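Local structure of toll-like receptor 6, Variable lymphocyte receptor B (Mus musculus, 3A79) at residues B[278-284]-B[304-310]; B[390-395]-B[415-419]; B[499-505]-B[529-533]. The protein probably senses diacylated lipopeptides together with Toll-like receptor 2 through its Toll-like receptor 6 ectodomain, which is fused here to a hagfish variable lymphocyte receptor end. All coordinates share one frame; numbering follows the deposited sequence.

Interaction 1. Residues B[278-284]-B[304-310]. With NAG (2-acetamido-2-deoxy-beta-D-glucopyranose), chain E; NAG (2-acetamido-2-deoxy-beta-D-glucopyranose), chain G; NAG (2-acetamido-2-deoxy-beta-D-glucopyranose), chain C.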
loop_
_atom_site.group_PDB
_atom_site.type_symbol
_atom_site.label_atom_id
_atom_site.label_comp_id
_atom_site.label_asym_id
_atom_site.label_seq_id
_atom_site.Cartn_x
_atom_site.Cartn_y
_atom_site.Cartn_z
ATOM N N VAL B 278 -19.778 21.005 24.265
ATOM C CA VAL B 278 -18.778 19.951 24.213
ATOM C C VAL B 278 -17.552 20.428 23.437
ATOM O O VAL B 278 -17.642 20.743 22.247
ATOM C CB VAL B 278 -19.354 18.660 23.604
ATOM C CG1 VAL B 278 -18.282 17.595 23.518
ATOM C CG2 VAL B 278 -20.532 18.167 24.433
ATOM N N GLU B 279 -16.416 20.497 24.134
ATOM C CA GLU B 279 -15.163 21.001 23.567
ATOM C C GLU B 279 -14.402 19.915 22.811
ATOM O O GLU B 279 -13.974 20.115 21.676
ATOM C CB GLU B 279 -14.272 21.602 24.665
ATOM C CG GLU B 279 -13.174 22.525 24.139
ATOM C CD GLU B 279 -12.197 22.977 25.218
ATOM O OE1 GLU B 279 -12.046 22.270 26.246
ATOM O OE2 GLU B 279 -11.568 24.043 25.023
ATOM N N TYR B 280 -14.224 18.766 23.449
ATOM C CA TYR B 280 -13.615 17.629 22.779
ATOM C C TYR B 280 -14.580 16.448 22.690
ATOM O O TYR B 280 -15.106 15.987 23.696
ATOM C CB TYR B 280 -12.327 17.219 23.480
ATOM C CG TYR B 280 -11.217 18.229 23.354
ATOM C CD1 TYR B 280 -11.254 19.408 24.077
ATOM C CD2 TYR B 280 -10.122 18.001 22.522
ATOM C CE1 TYR B 280 -10.238 20.344 23.979
ATOM C CE2 TYR B 280 -9.096 18.937 22.415
ATOM C CZ TYR B 280 -9.165 20.110 23.155
ATOM O OH TYR B 280 -8.173 21.068 23.085
ATOM N N LEU B 281 -14.810 15.971 21.471
ATOM C CA LEU B 281 -15.639 14.798 21.229
ATOM C C LEU B 281 -14.782 13.642 20.733
ATOM O O LEU B 281 -14.044 13.791 19.762
ATOM C CB LEU B 281 -16.699 15.124 20.189
ATOM C CG LEU B 281 -17.660 13.991 19.888
ATOM C CD1 LEU B 281 -18.183 13.439 21.192
ATOM C CD2 LEU B 281 -18.783 14.519 19.048
ATOM N N ASN B 282 -14.868 12.495 21.404
ATOM C CA ASN B 282 -14.068 11.322 21.036
ATOM C C ASN B 282 -14.920 10.085 20.819
ATOM O O ASN B 282 -15.813 9.789 21.610
ATOM C CB ASN B 282 -13.028 11.016 22.110
ATOM C CG ASN B 282 -12.258 12.240 22.538
ATOM O OD1 ASN B 282 -11.377 12.709 21.823
ATOM N ND2 ASN B 282 -12.586 12.769 23.713
ATOM N N ILE B 283 -14.636 9.361 19.748
ATOM C CA ILE B 283 -15.361 8.132 19.449
ATOM C C ILE B 283 -14.375 6.983 19.218
ATOM O O ILE B 283 -13.423 7.120 18.460
ATOM C CB ILE B 283 -16.298 8.325 18.232
ATOM C CG1 ILE B 283 -17.340 9.392 18.540
ATOM C CG2 ILE B 283 -16.960 7.020 17.842
ATOM C CD1 ILE B 283 -18.027 9.949 17.316
ATOM N N TYR B 284 -14.605 5.863 19.893
ATOM C CA TYR B 284 -13.709 4.706 19.848
ATOM C C TYR B 284 -14.464 3.458 19.410
ATOM O O TYR B 284 -15.482 3.118 19.995
ATOM C CB TYR B 284 -13.121 4.453 21.234
ATOM C CG TYR B 284 -11.970 5.357 21.617
ATOM C CD1 TYR B 284 -10.681 5.089 21.169
ATOM C CD2 TYR B 284 -12.159 6.461 22.448
ATOM C CE1 TYR B 284 -9.611 5.904 21.522
ATOM C CE2 TYR B 284 -11.091 7.284 22.807
ATOM C CZ TYR B 284 -9.820 6.997 22.338
ATOM O OH TYR B 284 -8.746 7.790 22.674
ATOM N N LEU B 304 -17.264 22.954 19.925
ATOM C CA LEU B 304 -16.327 21.918 19.517
ATOM C C LEU B 304 -14.980 22.436 19.043
ATOM O O LEU B 304 -14.886 23.209 18.092
ATOM C CB LEU B 304 -16.928 21.062 18.408
ATOM C CG LEU B 304 -17.503 19.709 18.807
ATOM C CD1 LEU B 304 -17.527 18.806 17.600
ATOM C CD2 LEU B 304 -16.680 19.078 19.902
ATOM N N LYS B 305 -13.930 21.974 19.700
ATOM C CA LYS B 305 -12.581 22.228 19.234
ATOM C C LYS B 305 -12.064 21.013 18.467
ATOM O O LYS B 305 -11.276 21.163 17.530
ATOM C CB LYS B 305 -11.665 22.554 20.414
ATOM C CG LYS B 305 -10.210 22.795 20.050
ATOM C CD LYS B 305 -9.448 23.354 21.253
ATOM C CE LYS B 305 -7.938 23.395 21.027
ATOM N NZ LYS B 305 -7.244 23.813 22.277
ATOM N N SER B 306 -12.530 19.819 18.843
ATOM C CA SER B 306 -11.926 18.580 18.342
ATOM C C SER B 306 -12.831 17.366 18.221
ATOM O O SER B 306 -13.326 16.860 19.218
ATOM C CB SER B 306 -10.738 18.172 19.224
ATOM O OG SER B 306 -10.645 16.754 19.306
ATOM N N LEU B 307 -12.992 16.867 17.000
ATOM C CA LEU B 307 -13.524 15.523 16.787
ATOM C C LEU B 307 -12.372 14.536 16.623
ATOM O O LEU B 307 -11.374 14.819 15.956
ATOM C CB LEU B 307 -14.426 15.473 15.561
ATOM C CG LEU B 307 -15.176 14.153 15.405
ATOM C CD1 LEU B 307 -15.923 13.841 16.683
ATOM C CD2 LEU B 307 -16.129 14.234 14.227
ATOM N N MET B 308 -12.500 13.377 17.249
ATOM C CA MET B 308 -11.461 12.368 17.167
ATOM C C MET B 308 -12.093 10.985 17.075
ATOM O O MET B 308 -12.700 10.508 18.034
ATOM C CB MET B 308 -10.564 12.438 18.393
ATOM C CG MET B 308 -9.221 11.767 18.197
ATOM S SD MET B 308 -8.855 10.480 19.397
ATOM C CE MET B 308 -9.916 9.197 18.777
ATOM N N ILE B 309 -11.955 10.349 15.916
ATOM C CA ILE B 309 -12.510 9.021 15.694
ATOM C C ILE B 309 -11.384 8.014 15.475
ATOM O O ILE B 309 -10.453 8.273 14.712
ATOM C CB ILE B 309 -13.462 9.014 14.489
ATOM C CG1 ILE B 309 -14.438 10.184 14.589
ATOM C CG2 ILE B 309 -14.235 7.725 14.435
ATOM C CD1 ILE B 309 -15.645 10.047 13.695
ATOM N N GLU B 310 -11.463 6.873 16.157
ATOM C CA GLU B 310 -10.421 5.856 16.063
ATOM C C GLU B 310 -10.988 4.455 16.058
ATOM O O GLU B 310 -11.731 4.073 16.954
ATOM C CB GLU B 310 -9.399 5.981 17.200
ATOM C CG GLU B 310 -8.074 5.279 16.893
ATOM C CD GLU B 310 -7.086 5.275 18.058
ATOM O OE1 GLU B 310 -6.968 6.303 18.773
ATOM O OE2 GLU B 310 -6.414 4.234 18.242
HETATM C C1 NAG E . -10.885 17.783 27.801
HETATM C C2 NAG E . -10.150 17.704 29.153
HETATM C C3 NAG E . -8.655 18.050 29.189
HETATM C C4 NAG E . -7.934 18.052 27.848
HETATM C C5 NAG E . -8.829 18.397 26.675
HETATM C C6 NAG E . -8.089 17.934 25.437
HETATM C C7 NAG E . -11.542 19.625 29.903
HETATM C C8 NAG E . -10.995 20.699 28.994
HETATM N N2 NAG E . -10.776 18.561 30.156
HETATM O O3 NAG E . -8.010 17.115 30.029
HETATM O O4 NAG E . -6.832 18.942 27.902
HETATM O O5 NAG E . -10.032 17.663 26.684
HETATM O O6 NAG E . -7.808 16.557 25.600
HETATM O O7 NAG E . -12.657 19.732 30.413
HETATM C C1 NAG G . -2.940 6.740 18.843
HETATM C C2 NAG G . -2.835 5.217 18.651
HETATM C C3 NAG G . -3.310 4.452 19.876
HETATM C C4 NAG G . -2.562 4.951 21.106
HETATM C C5 NAG G . -2.845 6.443 21.263
HETATM C C6 NAG G . -2.068 7.050 22.423
HETATM C C7 NAG G . -2.876 4.299 16.408
HETATM C C8 NAG G . -3.710 3.647 15.331
HETATM N N2 NAG G . -3.539 4.728 17.482
HETATM O O3 NAG G . -3.194 3.057 19.667
HETATM O O4 NAG G . -2.968 4.218 22.248
HETATM O O5 NAG G . -2.479 7.170 20.109
HETATM O O6 NAG G . -0.695 7.084 22.096
HETATM O O7 NAG G . -1.649 4.438 16.284
HETATM C C1 NAG C . -2.906 10.708 15.298
HETATM C C2 NAG C . -2.160 10.989 16.605
HETATM C C3 NAG C . -1.745 9.732 17.375
HETATM C C4 NAG C . -2.810 8.633 17.381
HETATM C C5 NAG C . -3.461 8.494 16.006
HETATM C C6 NAG C . -4.665 7.573 16.081
HETATM C C7 NAG C . -0.811 13.023 16.768
HETATM C C8 NAG C . 0.532 13.650 16.508
HETATM N N2 NAG C . -0.966 11.768 16.331
HETATM O O3 NAG C . -1.385 10.074 18.702
HETATM O O4 NAG C . -2.192 7.421 17.809
HETATM O O5 NAG C . -3.908 9.741 15.517
HETATM O O6 NAG C . -5.460 7.971 17.175
HETATM O O7 NAG C . -1.698 13.657 17.350
#

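Interaction 2. Residues B[390-395]-B[415-419]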
loop_
_atom_site.group_PDB
_atom_site.type_symbol
_atom_site.label_atom_id
_atom_site.label_comp_id
_atom_site.label_asym_id
_atom_site.label_seq_id
_atom_site.Cartn_x
_atom_site.Cartn_y
_atom_site.Cartn_z
ATOM N N LYS B 390 1.377 6.889 -2.812
ATOM C CA LYS B 390 2.371 6.324 -3.735
ATOM C C LYS B 390 3.421 7.339 -4.192
ATOM O O LYS B 390 4.609 7.180 -3.920
ATOM C CB LYS B 390 1.682 5.731 -4.969
ATOM C CG LYS B 390 2.071 4.297 -5.312
ATOM C CD LYS B 390 1.116 3.299 -4.649
ATOM C CE LYS B 390 1.055 2.000 -5.429
ATOM N NZ LYS B 390 2.422 1.419 -5.691
ATOM N N ASN B 391 2.966 8.382 -4.882
ATOM C CA ASN B 391 3.844 9.273 -5.622
ATOM C C ASN B 391 4.356 10.513 -4.880
ATOM O O ASN B 391 3.720 11.562 -4.896
ATOM C CB ASN B 391 3.156 9.691 -6.925
ATOM C CG ASN B 391 4.046 10.549 -7.808
ATOM O OD1 ASN B 391 3.689 10.870 -8.935
ATOM N ND2 ASN B 391 5.213 10.913 -7.303
ATOM N N PHE B 392 5.537 10.402 -4.283
ATOM C CA PHE B 392 6.175 11.514 -3.572
ATOM C C PHE B 392 5.994 12.903 -4.200
ATOM O O PHE B 392 5.957 13.905 -3.494
ATOM C CB PHE B 392 7.665 11.227 -3.380
ATOM C CG PHE B 392 8.445 12.378 -2.810
ATOM C CD1 PHE B 392 8.598 12.518 -1.439
ATOM C CD2 PHE B 392 9.046 13.312 -3.647
ATOM C CE1 PHE B 392 9.331 13.574 -0.911
ATOM C CE2 PHE B 392 9.776 14.367 -3.127
ATOM C CZ PHE B 392 9.921 14.498 -1.759
ATOM N N PHE B 393 5.896 12.976 -5.518
ATOM C CA PHE B 393 5.786 14.278 -6.164
ATOM C C PHE B 393 4.342 14.768 -6.226
ATOM O O PHE B 393 4.085 15.977 -6.289
ATOM C CB PHE B 393 6.434 14.262 -7.552
ATOM C CG PHE B 393 7.923 14.039 -7.522
ATOM C CD1 PHE B 393 8.481 12.929 -8.127
ATOM C CD2 PHE B 393 8.758 14.937 -6.878
ATOM C CE1 PHE B 393 9.839 12.721 -8.096
ATOM C CE2 PHE B 393 10.120 14.732 -6.847
ATOM C CZ PHE B 393 10.660 13.624 -7.458
ATOM N N LYS B 394 3.401 13.827 -6.201
ATOM C CA LYS B 394 1.995 14.185 -6.072
ATOM C C LYS B 394 1.763 14.719 -4.652
ATOM O O LYS B 394 1.036 15.687 -4.456
ATOM C CB LYS B 394 1.084 12.993 -6.397
ATOM C CG LYS B 394 -0.132 13.357 -7.251
ATOM C CD LYS B 394 -1.156 12.225 -7.304
ATOM C CE LYS B 394 -2.452 12.644 -8.016
ATOM N NZ LYS B 394 -2.360 12.621 -9.513
ATOM N N VAL B 395 2.421 14.100 -3.677
ATOM C CA VAL B 395 2.376 14.529 -2.277
ATOM C C VAL B 395 2.961 15.936 -2.060
ATOM O O VAL B 395 2.735 16.568 -1.028
ATOM C CB VAL B 395 3.118 13.510 -1.350
ATOM C CG1 VAL B 395 3.040 13.925 0.122
ATOM C CG2 VAL B 395 2.568 12.099 -1.538
ATOM N N LEU B 415 5.670 5.603 -0.468
ATOM C CA LEU B 415 6.241 6.624 -1.340
ATOM C C LEU B 415 7.507 6.206 -2.134
ATOM O O LEU B 415 8.275 5.327 -1.727
ATOM C CB LEU B 415 6.549 7.880 -0.522
ATOM C CG LEU B 415 5.396 8.729 -0.018
ATOM C CD1 LEU B 415 5.926 9.812 0.925
ATOM C CD2 LEU B 415 4.664 9.329 -1.204
ATOM N N ASN B 416 7.718 6.870 -3.266
ATOM C CA ASN B 416 8.920 6.681 -4.051
ATOM C C ASN B 416 9.119 7.792 -5.070
ATOM O O ASN B 416 8.169 8.253 -5.712
ATOM C CB ASN B 416 8.912 5.318 -4.734
ATOM C CG ASN B 416 7.861 5.207 -5.811
ATOM O OD1 ASN B 416 6.768 4.707 -5.562
ATOM N ND2 ASN B 416 8.188 5.659 -7.018
ATOM N N SER B 417 10.368 8.214 -5.219
ATOM C CA SER B 417 10.682 9.379 -6.027
ATOM C C SER B 417 11.076 9.023 -7.460
ATOM O O SER B 417 11.804 9.765 -8.115
ATOM C CB SER B 417 11.775 10.205 -5.344
ATOM O OG SER B 417 12.766 9.369 -4.771
ATOM N N HIS B 418 10.579 7.894 -7.955
ATOM C CA HIS B 418 10.879 7.480 -9.322
ATOM C C HIS B 418 9.894 8.047 -10.341
ATOM O O HIS B 418 9.921 7.669 -11.508
ATOM C CB HIS B 418 10.926 5.956 -9.437
ATOM C CG HIS B 418 12.174 5.346 -8.876
ATOM N ND1 HIS B 418 12.158 4.413 -7.859
ATOM C CD2 HIS B 418 13.478 5.543 -9.185
ATOM C CE1 HIS B 418 13.397 4.056 -7.573
ATOM N NE2 HIS B 418 14.216 4.730 -8.359
ATOM N N ALA B 419 9.030 8.955 -9.899
ATOM C CA ALA B 419 8.026 9.544 -10.776
ATOM C C ALA B 419 8.633 10.022 -12.087
ATOM O O ALA B 419 9.670 10.685 -12.096
ATOM C CB ALA B 419 7.322 10.692 -10.081
#

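Interaction 3. Residues B[499-505]-B[529-533]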
loop_
_atom_site.group_PDB
_atom_site.type_symbol
_atom_site.label_atom_id
_atom_site.label_comp_id
_atom_site.label_asym_id
_atom_site.label_seq_id
_atom_site.Cartn_x
_atom_site.Cartn_y
_atom_site.Cartn_z
ATOM N N LEU B 499 22.693 22.588 10.647
ATOM C CA LEU B 499 22.620 21.211 11.130
ATOM C C LEU B 499 23.069 21.083 12.593
ATOM O O LEU B 499 23.992 21.775 13.022
ATOM C CB LEU B 499 23.483 20.321 10.230
ATOM C CG LEU B 499 23.446 18.808 10.418
ATOM C CD1 LEU B 499 22.024 18.304 10.527
ATOM C CD2 LEU B 499 24.140 18.164 9.249
ATOM N N GLN B 500 22.417 20.204 13.351
ATOM C CA GLN B 500 22.757 19.990 14.762
ATOM C C GLN B 500 22.454 18.564 15.203
ATOM O O GLN B 500 22.954 18.082 16.224
ATOM C CB GLN B 500 21.970 20.941 15.653
ATOM C CG GLN B 500 22.042 22.384 15.247
ATOM C CD GLN B 500 21.176 23.234 16.130
ATOM O OE1 GLN B 500 20.743 22.782 17.196
ATOM N NE2 GLN B 500 20.906 24.470 15.699
ATOM N N TYR B 501 21.594 17.908 14.438
ATOM C CA TYR B 501 21.226 16.535 14.699
ATOM C C TYR B 501 21.332 15.810 13.381
ATOM O O TYR B 501 20.989 16.356 12.334
ATOM C CB TYR B 501 19.803 16.462 15.233
ATOM C CG TYR B 501 19.660 17.032 16.622
ATOM C CD1 TYR B 501 19.985 18.356 16.888
ATOM C CD2 TYR B 501 19.198 16.244 17.671
ATOM C CE1 TYR B 501 19.859 18.881 18.158
ATOM C CE2 TYR B 501 19.066 16.761 18.947
ATOM C CZ TYR B 501 19.398 18.080 19.183
ATOM O OH TYR B 501 19.269 18.598 20.451
ATOM N N ILE B 502 21.835 14.586 13.425
ATOM C CA ILE B 502 21.993 13.800 12.215
ATOM C C ILE B 502 22.123 12.346 12.583
ATOM O O ILE B 502 22.984 11.974 13.370
ATOM C CB ILE B 502 23.208 14.258 11.381
ATOM C CG1 ILE B 502 23.359 13.388 10.136
ATOM C CG2 ILE B 502 24.482 14.227 12.211
ATOM C CD1 ILE B 502 24.128 14.062 9.033
ATOM N N TRP B 503 21.238 11.529 12.030
ATOM C CA TRP B 503 21.259 10.100 12.287
ATOM C C TRP B 503 21.909 9.382 11.112
ATOM O O TRP B 503 21.300 9.235 10.050
ATOM C CB TRP B 503 19.844 9.575 12.523
ATOM C CG TRP B 503 19.302 9.864 13.893
ATOM C CD1 TRP B 503 19.196 8.985 14.930
ATOM C CD2 TRP B 503 18.783 11.113 14.368
ATOM N NE1 TRP B 503 18.647 9.609 16.024
ATOM C CE2 TRP B 503 18.383 10.915 15.707
ATOM C CE3 TRP B 503 18.616 12.379 13.793
ATOM C CZ2 TRP B 503 17.831 11.937 16.480
ATOM C CZ3 TRP B 503 18.075 13.390 14.560
ATOM C CH2 TRP B 503 17.686 13.164 15.891
ATOM N N LEU B 504 23.150 8.942 11.301
ATOM C CA LEU B 504 23.887 8.306 10.220
ATOM C C LEU B 504 23.890 6.787 10.324
ATOM O O LEU B 504 24.261 6.101 9.366
ATOM C CB LEU B 504 25.315 8.850 10.142
ATOM C CG LEU B 504 25.457 10.194 9.424
ATOM C CD1 LEU B 504 26.810 10.829 9.703
ATOM C CD2 LEU B 504 25.248 10.015 7.935
ATOM N N HIS B 505 23.446 6.264 11.466
ATOM C CA HIS B 505 23.551 4.827 11.746
ATOM C C HIS B 505 22.878 3.901 10.726
ATOM O O HIS B 505 22.291 4.355 9.749
ATOM C CB HIS B 505 23.096 4.495 13.175
ATOM C CG HIS B 505 21.625 4.654 13.407
ATOM N ND1 HIS B 505 21.061 5.839 13.822
ATOM C CD2 HIS B 505 20.607 3.765 13.307
ATOM C CE1 HIS B 505 19.755 5.681 13.955
ATOM N NE2 HIS B 505 19.455 4.431 13.649
ATOM N N VAL B 529 27.207 16.217 17.107
ATOM C CA VAL B 529 26.103 16.341 16.153
ATOM C C VAL B 529 25.440 14.997 15.822
ATOM O O VAL B 529 24.238 14.937 15.562
ATOM C CB VAL B 529 26.566 17.045 14.843
ATOM C CG1 VAL B 529 25.430 17.138 13.835
ATOM C CG2 VAL B 529 27.126 18.432 15.150
ATOM N N VAL B 530 26.225 13.924 15.854
ATOM C CA VAL B 530 25.750 12.590 15.476
ATOM C C VAL B 530 24.991 11.863 16.598
ATOM O O VAL B 530 25.544 11.604 17.669
ATOM C CB VAL B 530 26.926 11.702 15.025
ATOM C CG1 VAL B 530 26.412 10.444 14.323
ATOM C CG2 VAL B 530 27.867 12.495 14.128
ATOM N N ARG B 531 23.730 11.520 16.341
ATOM C CA ARG B 531 22.907 10.833 17.328
ATOM C C ARG B 531 22.818 9.353 17.004
ATOM O O ARG B 531 23.149 8.940 15.895
ATOM C CB ARG B 531 21.500 11.437 17.368
ATOM C CG ARG B 531 21.432 12.879 17.878
ATOM C CD ARG B 531 22.300 13.067 19.112
ATOM N NE ARG B 531 21.880 14.189 19.949
ATOM C CZ ARG B 531 22.151 15.468 19.692
ATOM N NH1 ARG B 531 22.828 15.806 18.599
ATOM N NH2 ARG B 531 21.730 16.414 20.526
ATOM N N ASN B 532 22.368 8.553 17.966
ATOM C CA ASN B 532 22.163 7.123 17.729
ATOM C C ASN B 532 20.685 6.719 17.590
ATOM O O ASN B 532 19.784 7.562 17.683
ATOM C CB ASN B 532 22.873 6.265 18.794
ATOM C CG ASN B 532 22.161 6.279 20.151
ATOM O OD1 ASN B 532 21.765 7.332 20.651
ATOM N ND2 ASN B 532 22.023 5.099 20.759
ATOM N N SER B 533 20.452 5.426 17.369
ATOM C CA SER B 533 19.102 4.882 17.192
ATOM C C SER B 533 18.221 5.051 18.437
ATOM O O SER B 533 17.066 4.622 18.456
ATOM C CB SER B 533 19.181 3.402 16.794
ATOM O OG SER B 533 17.891 2.851 16.598
#

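Interaction 1. Residues B[278-284]-B[304-310]
Tyr280 CG stands anti to its carbonyl carbon (chi1 -68°), and Lys305 runs fully extended from a CG anti to its backbone N. The phenol ring and the lysine chain thus lie alongside each other, and Lys305 NZ gives Tyr280 OH a weak hydrogen bond of 3.0 Å. A NAG of chain E sits over the ring, its C6 3.2 Å above the ring plane. Ser306 CB approaches the same ring obliquely, 3.4 Å from Tyr280 CD2. Next to Tyr280, Glu279 O accepts from two donors, Lys305 N and Ser306 N. Strands 280-284 and 306-310 pair in parallel. On the opposite face, Leu281 CG packs on Leu307 CD1 at 3.6 Å. Met308 CE lies over one face of the Tyr284 ring, and SD sits obliquely, 5.4 Å from the ring centroid, a Met-aromatic contact. Both carboxylate oxygens of Glu310 hold sugar: OE1 accepts from O6 of the chain C NAG (2.8 Å), and OE2 accepts from N2 of the chain G NAG (3.0 Å). The pair belongs to the parallel strands of the receptor's leucine-rich repeats. Strand 252-261 flanks it on one side and strand 335-339 on the other. Phe270 and Phe273 of helix 263-273 cover the Leu281, Ile283 and Leu307 face.

Interaction 2. Residues B[390-395]-B[415-419]
Lys390 meets Leu415 and Asn416 through its backbone. Its O takes a weak hydrogen bond from Asn416 N (3.2 Å), and Leu415 CA points a C-H at the same oxygen. The Lys390 side chain heads away from the 415-419 segment, and outside the two segments its NZ pairs with an acidic side chain of another protein's chain. Asn391 follows, its amide lying against the methyl of Ala419. Asn391 O accepts a hydrogen bond from Val395 N (3.1 Å), which holds the turn from Asn391 to Val395 together. With CG anti to the backbone N (chi1 173°), Phe392 turns its ring past the second segment and leaves CB 4.2 Å from Leu415 CD2. Leu415 CD1 lies at the edge of that ring. Phe393 turns its own edge to the second segment, with CE1 3.5 Å from Ser417 O. One face of the Phe393 ring receives Phe392 CD2, 3.6 Å above the plane and offset toward the rim. Val395 closes the walk with CG2 against Leu415 CD2 at 3.5 Å. Beyond the contact, Ser417 bonds to Thr441 and Ser443, which ties the second segment in turn to later residues. The contact joins two successive loops of the Toll-like receptor 6 solenoid. Its cohesion comes mainly from apolar burial around Leu415 and the two phenylalanines, because the backbone bond that bridges the segments is weak.

Interaction 3. Residues B[499-505]-B[529-533]
Arg531 packs closely against Tyr501 and Trp503. Its guanidinium lies nearly flat on the Tyr501 ring, with CZ 3.8 Å from the ring centroid and the planes 21° apart. This is a stacked cation-pi contact. Arg531 CB sits over the face of the Trp503 five-membered ring, 3.8 Å from its centroid. The bend at chi2 (-44°) carries the guanidinium beyond it, round to the Tyr501 ring. In the backbone, Arg531 N donates to Ile502 O at 3.1 Å. Away from the arginine, Ile502 CG2 meets Val529 CG1 at 3.5 Å. The margins are looser. At exposed Gln500, the bond from Arg531 NH1 to O is long and weak (3.3 Å). Trp503 NE1 reaches Asn532 O through another weak bond. At the far end, solvent-exposed Ser533 lays CB over the His505 ring. Both segments lie in the variable lymphocyte receptor part of the fusion. Helix 513-525 links them and covers Val530 with Ile523, giving a small beta-alpha-beta unit. With disulfides Cys511-Cys544 and Cys513-Cys556 nearby in sequence, this is characteristic of the C-terminal cap that closes a leucine-rich repeat solenoid.

From the N terminus, the chain first reaches interaction 1, which closes a 19-residue loop between strands 278-288 and 306-314 in the middle of the solenoid. Interaction 2 follows and joins the loops at 390-395 and 415-419 on either side of strand 407-409, also across 19 residues. Interaction 3 comes last, closing 23 residues that include helix 513-525. The three lie in series, so none nests in or crosses another. None touches another: nearest atoms are about 21 Å apart for interactions 1 and 2, and about 17 Å for 2 and 3. Interactions 1 and 2 each join one turn of the Toll-like receptor 6 part to the next, and the third ties together the hagfish lymphocyte receptor part.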